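PDB 4OM9: serine protease pet from Escherichia coli, which is a secreted autotransporter enterotoxin of enteroaggregative E. coli that probably cleaves host proteins such as alpha-fodrin with its serine protease domain. Local coordinates for residues 30-33 with 39-42; 5-10 with 196-201. All coordinates share one frame; numbering follows the deposited sequence.

Interaction 1 (30-33 with 39-42); sequences VKIK and DFSF
Ile32 and Phe40 face each other as an antiparallel hydrogen-bonded pair: Ile32 N donates to Phe40 O at 2.9 Å, and the return bond from Phe40 N to Ile32 O is nearly straight, with 165° at the hydrogen. Next to them Lys31 and Ser41 form a non-hydrogen-bonded pair, with no N-H...O bond between them; the short 4.2 Å between Lys31 CA and Ser41 CA is consistent with this. A third bond, Phe42 N to Val30 O at 3.0 Å, extends the register; one water donates to Phe42 O and, weakly, to the same Val30 O.

The side chain of Phe42 can be followed from CB outward. Its CB rests 3.4 Å from Val30 O, and CG and CD1 pass the same oxygen, which stays at the ring edge. Further out, CE1 touches CG2 of Ile32 at 3.6 Å, again at the edge, so segment 30-33 borders the rim of this ring and does not lie over its face. At the tip, CZ turns to the ring of Phe199. One face is met by CE2 of Phe40, 3.4 Å above the plane: the two rings stand edge to face, with the edge of Phe40 on the face of Phe42. The side chain of Ile32 touches the other segment through its CG2 methyl; with chi1 at 167°, CG1 is carried away from the partner strand.

Strands 31-32 and 40-41, antiparallel and joined by a short connection, form a two-stranded beta hairpin, here with an apolar side (Ile32, Phe40) and a polar side (Lys31, Ser41).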
# COMPACT_ATOMS: atom_id res chain seq x y z
N VAL A 30 15.10 -7.57 -12.49
CA VAL A 30 13.79 -8.09 -12.84
C VAL A 30 13.93 -9.46 -13.49
O VAL A 30 14.74 -9.64 -14.41
CB VAL A 30 13.03 -7.12 -13.79
CG1 VAL A 30 11.64 -7.65 -14.12
CG2 VAL A 30 12.94 -5.73 -13.19
N LYS A 31 13.16 -10.42 -13.02
CA LYS A 31 13.07 -11.70 -13.71
C LYS A 31 11.61 -12.11 -13.85
O LYS A 31 10.75 -11.68 -13.07
CB LYS A 31 13.88 -12.78 -12.98
CG LYS A 31 13.28 -13.29 -11.68
CD LYS A 31 13.97 -14.57 -11.22
CE LYS A 31 14.74 -14.39 -9.92
NZ LYS A 31 15.84 -13.38 -10.04
N ILE A 32 11.33 -12.91 -14.87
CA ILE A 32 9.98 -13.42 -15.11
C ILE A 32 10.02 -14.94 -15.24
O ILE A 32 10.96 -15.50 -15.79
CB ILE A 32 9.34 -12.77 -16.38
CG1 ILE A 32 8.07 -13.53 -16.81
CG2 ILE A 32 10.32 -12.73 -17.55
CD1 ILE A 32 6.91 -13.59 -15.76
N LYS A 33 9.00 -15.59 -14.68
CA LYS A 33 8.79 -17.01 -14.86
C LYS A 33 8.40 -17.34 -16.30
O LYS A 33 7.65 -16.61 -16.93
CB LYS A 33 7.71 -17.50 -13.88
CG LYS A 33 8.05 -17.26 -12.42
CD LYS A 33 6.83 -17.37 -11.51
CE LYS A 33 6.07 -16.04 -11.42
NZ LYS A 33 6.92 -14.95 -10.85
N ASP A 39 13.07 -17.72 -13.93
CA ASP A 39 13.51 -18.54 -15.04
C ASP A 39 14.18 -17.63 -16.10
O ASP A 39 15.27 -17.94 -16.58
CB ASP A 39 12.34 -19.35 -15.62
CG ASP A 39 12.69 -20.82 -15.88
OD1 ASP A 39 13.29 -21.13 -16.93
OD2 ASP A 39 12.36 -21.68 -15.03
N PHE A 40 13.58 -16.49 -16.45
CA PHE A 40 14.30 -15.52 -17.30
C PHE A 40 14.69 -14.22 -16.60
O PHE A 40 13.83 -13.46 -16.17
CB PHE A 40 13.50 -15.13 -18.55
CG PHE A 40 14.22 -14.14 -19.43
CD1 PHE A 40 15.24 -14.56 -20.28
CD2 PHE A 40 13.92 -12.78 -19.38
CE1 PHE A 40 15.93 -13.67 -21.08
CE2 PHE A 40 14.61 -11.87 -20.19
CZ PHE A 40 15.62 -12.32 -21.04
N SER A 41 15.99 -13.97 -16.54
CA SER A 41 16.49 -12.74 -15.95
C SER A 41 16.80 -11.68 -17.00
O SER A 41 17.62 -11.87 -17.89
CB SER A 41 17.74 -13.02 -15.11
OG SER A 41 17.42 -13.78 -13.96
N PHE A 42 16.12 -10.55 -16.87
CA PHE A 42 16.44 -9.38 -17.66
C PHE A 42 17.80 -8.84 -17.22
O PHE A 42 18.29 -9.20 -16.15
CB PHE A 42 15.32 -8.34 -17.51
CG PHE A 42 14.14 -8.63 -18.38
CD1 PHE A 42 13.18 -9.55 -18.00
CD2 PHE A 42 14.01 -8.00 -19.62
CE1 PHE A 42 12.11 -9.83 -18.82
CE2 PHE A 42 12.93 -8.27 -20.45
CZ PHE A 42 11.98 -9.17 -20.06
O HOH W 1 18.00 -9.54 -13.62

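Interaction 2 (5-10 with 196-201); sequences ISKAWA and DSYFTN
Lys7 reaches across to Tyr198 with its ammonium group, and Ala8 follows with a methyl contact to Phe199. In Lys7 the chain bends at chi2 (82°) and again at chi4, which brings NZ over one face of the Tyr198 ring. NZ stands 3.5 Å from the ring centroid and 21° off the ring normal, displaced toward the rim, with CE2 of Tyr198 the nearest carbon at 3.3 Å. These values fit a cation-pi interaction.

At Ala8 the side chain points toward the other segment, and its CB meets CD1 of the Phe199 ring at 4.2 Å, a loose apolar touch that approaches the ring obliquely. Tyr13 and Leu16 of helix 10-17 pack on Ala8 and Phe199 respectively.

The opposing turn is fixed from within. OD2 of Asp196 accepts from Tyr198 N at 2.9 Å, above the carboxylate plane, as an Asx turn, and from Phe199 N at 2.7 Å through its anti lone pair. Both bonds secure the backbone from which the two rings project.

No hydrogen bond spans the two segments. Direct attraction between them is therefore probably mostly electrostatic where the Lys7 charge lies over an exposed tyrosine face, and dispersive where the buried Ala8 and Phe199 touch.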
# COMPACT_ATOMS: atom_id res chain seq x y z
N ILE A 5 5.79 -16.50 -27.72
CA ILE A 5 5.25 -16.80 -26.41
C ILE A 5 5.40 -18.28 -26.03
O ILE A 5 4.62 -18.81 -25.24
CB ILE A 5 3.77 -16.38 -26.31
CG1 ILE A 5 2.90 -17.16 -27.29
CG2 ILE A 5 3.65 -14.88 -26.58
CD1 ILE A 5 1.39 -17.02 -27.05
N SER A 6 6.43 -18.94 -26.57
CA SER A 6 6.67 -20.34 -26.26
C SER A 6 7.23 -20.46 -24.85
O SER A 6 6.95 -21.41 -24.13
CB SER A 6 7.63 -21.00 -27.27
OG SER A 6 8.91 -20.38 -27.29
N LYS A 7 8.03 -19.47 -24.47
CA LYS A 7 8.57 -19.42 -23.12
C LYS A 7 7.80 -18.40 -22.31
O LYS A 7 7.22 -18.72 -21.26
CB LYS A 7 10.05 -19.06 -23.13
CG LYS A 7 10.98 -20.22 -23.51
CD LYS A 7 11.07 -20.38 -25.01
CE LYS A 7 12.09 -21.45 -25.40
NZ LYS A 7 13.48 -21.11 -24.97
N ALA A 8 7.78 -17.16 -22.80
CA ALA A 8 7.23 -16.04 -22.06
C ALA A 8 5.73 -15.94 -22.25
O ALA A 8 5.20 -16.37 -23.27
CB ALA A 8 7.89 -14.74 -22.49
N TRP A 9 5.04 -15.37 -21.28
CA TRP A 9 3.63 -15.06 -21.48
C TRP A 9 3.45 -13.86 -22.40
O TRP A 9 4.27 -12.93 -22.42
CB TRP A 9 2.94 -14.78 -20.15
CG TRP A 9 2.42 -15.97 -19.49
CD1 TRP A 9 1.12 -16.37 -19.43
CD2 TRP A 9 3.18 -16.93 -18.75
NE1 TRP A 9 1.02 -17.53 -18.71
CE2 TRP A 9 2.27 -17.89 -18.27
CE3 TRP A 9 4.54 -17.06 -18.45
CZ2 TRP A 9 2.68 -18.98 -17.50
CZ3 TRP A 9 4.94 -18.14 -17.68
CH2 TRP A 9 4.02 -19.09 -17.22
N ALA A 10 2.36 -13.88 -23.15
CA ALA A 10 2.07 -12.84 -24.11
C ALA A 10 2.01 -11.47 -23.41
O ALA A 10 2.52 -10.48 -23.92
CB ALA A 10 0.76 -13.16 -24.83
N ASP A 196 17.00 -10.66 -28.33
CA ASP A 196 17.24 -11.80 -27.44
C ASP A 196 16.53 -13.02 -28.02
O ASP A 196 15.41 -12.91 -28.51
CB ASP A 196 16.73 -11.48 -26.03
CG ASP A 196 17.03 -12.58 -25.03
OD1 ASP A 196 18.16 -12.59 -24.51
OD2 ASP A 196 16.14 -13.42 -24.76
N SER A 197 17.18 -14.18 -27.95
CA SER A 197 16.61 -15.40 -28.53
C SER A 197 15.51 -16.04 -27.67
O SER A 197 14.81 -16.92 -28.14
CB SER A 197 17.71 -16.43 -28.81
OG SER A 197 18.29 -16.91 -27.60
N TYR A 198 15.34 -15.59 -26.44
CA TYR A 198 14.28 -16.14 -25.59
C TYR A 198 13.14 -15.14 -25.44
O TYR A 198 11.97 -15.45 -25.68
CB TYR A 198 14.83 -16.54 -24.22
CG TYR A 198 15.58 -17.87 -24.20
CD1 TYR A 198 16.53 -18.19 -25.17
CD2 TYR A 198 15.35 -18.80 -23.19
CE1 TYR A 198 17.22 -19.40 -25.14
CE2 TYR A 198 16.04 -20.01 -23.15
CZ TYR A 198 16.97 -20.30 -24.12
OH TYR A 198 17.65 -21.51 -24.08
N PHE A 199 13.49 -13.92 -25.04
CA PHE A 199 12.49 -12.88 -24.92
C PHE A 199 12.47 -12.12 -26.23
O PHE A 199 13.17 -11.12 -26.41
CB PHE A 199 12.79 -11.96 -23.75
CG PHE A 199 11.65 -11.09 -23.38
CD1 PHE A 199 10.60 -11.60 -22.64
CD2 PHE A 199 11.61 -9.77 -23.79
CE1 PHE A 199 9.53 -10.80 -22.28
CE2 PHE A 199 10.54 -8.95 -23.43
CZ PHE A 199 9.49 -9.48 -22.68
N THR A 200 11.68 -12.63 -27.16
CA THR A 200 11.86 -12.28 -28.55
C THR A 200 10.62 -11.63 -29.11
O THR A 200 9.56 -12.24 -29.24
CB THR A 200 12.23 -13.51 -29.40
OG1 THR A 200 13.29 -14.24 -28.76
CG2 THR A 200 12.70 -13.08 -30.77
N ASN A 201 10.79 -10.35 -29.38
CA ASN A 201 9.79 -9.57 -30.05
C ASN A 201 10.41 -9.05 -31.35
O ASN A 201 11.20 -8.12 -31.33
CB ASN A 201 9.33 -8.43 -29.15
CG ASN A 201 8.19 -7.64 -29.74
OD1 ASN A 201 7.76 -7.90 -30.87
ND2 ASN A 201 7.68 -6.67 -28.98

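In the fold
Interactions 1 and 2 lie about 11 Å apart between centres, on the same side of the chain's centre and both in the N-terminal protease region, related to immunoglobulin A1 proteases. Along the chain, the hairpin of interaction 1 is nested inside the long loop closed by interaction 2, whose segments are separated by 185 residues. Direct contacts join them: Phe42 CZ reaches Phe199 CZ at 3.6 Å, and Phe40 CZ lies 3.9 Å from Phe199 CB. Helix 10-17 touches both, through Ile32 and Phe42 on one side and Ala8 and Phe199 on the other. The N-terminal segment, the hairpin and the turn after strand 188-195 thus pack together against this helix, with Phe40, Phe42 and Phe199 meeting between hairpin and turn.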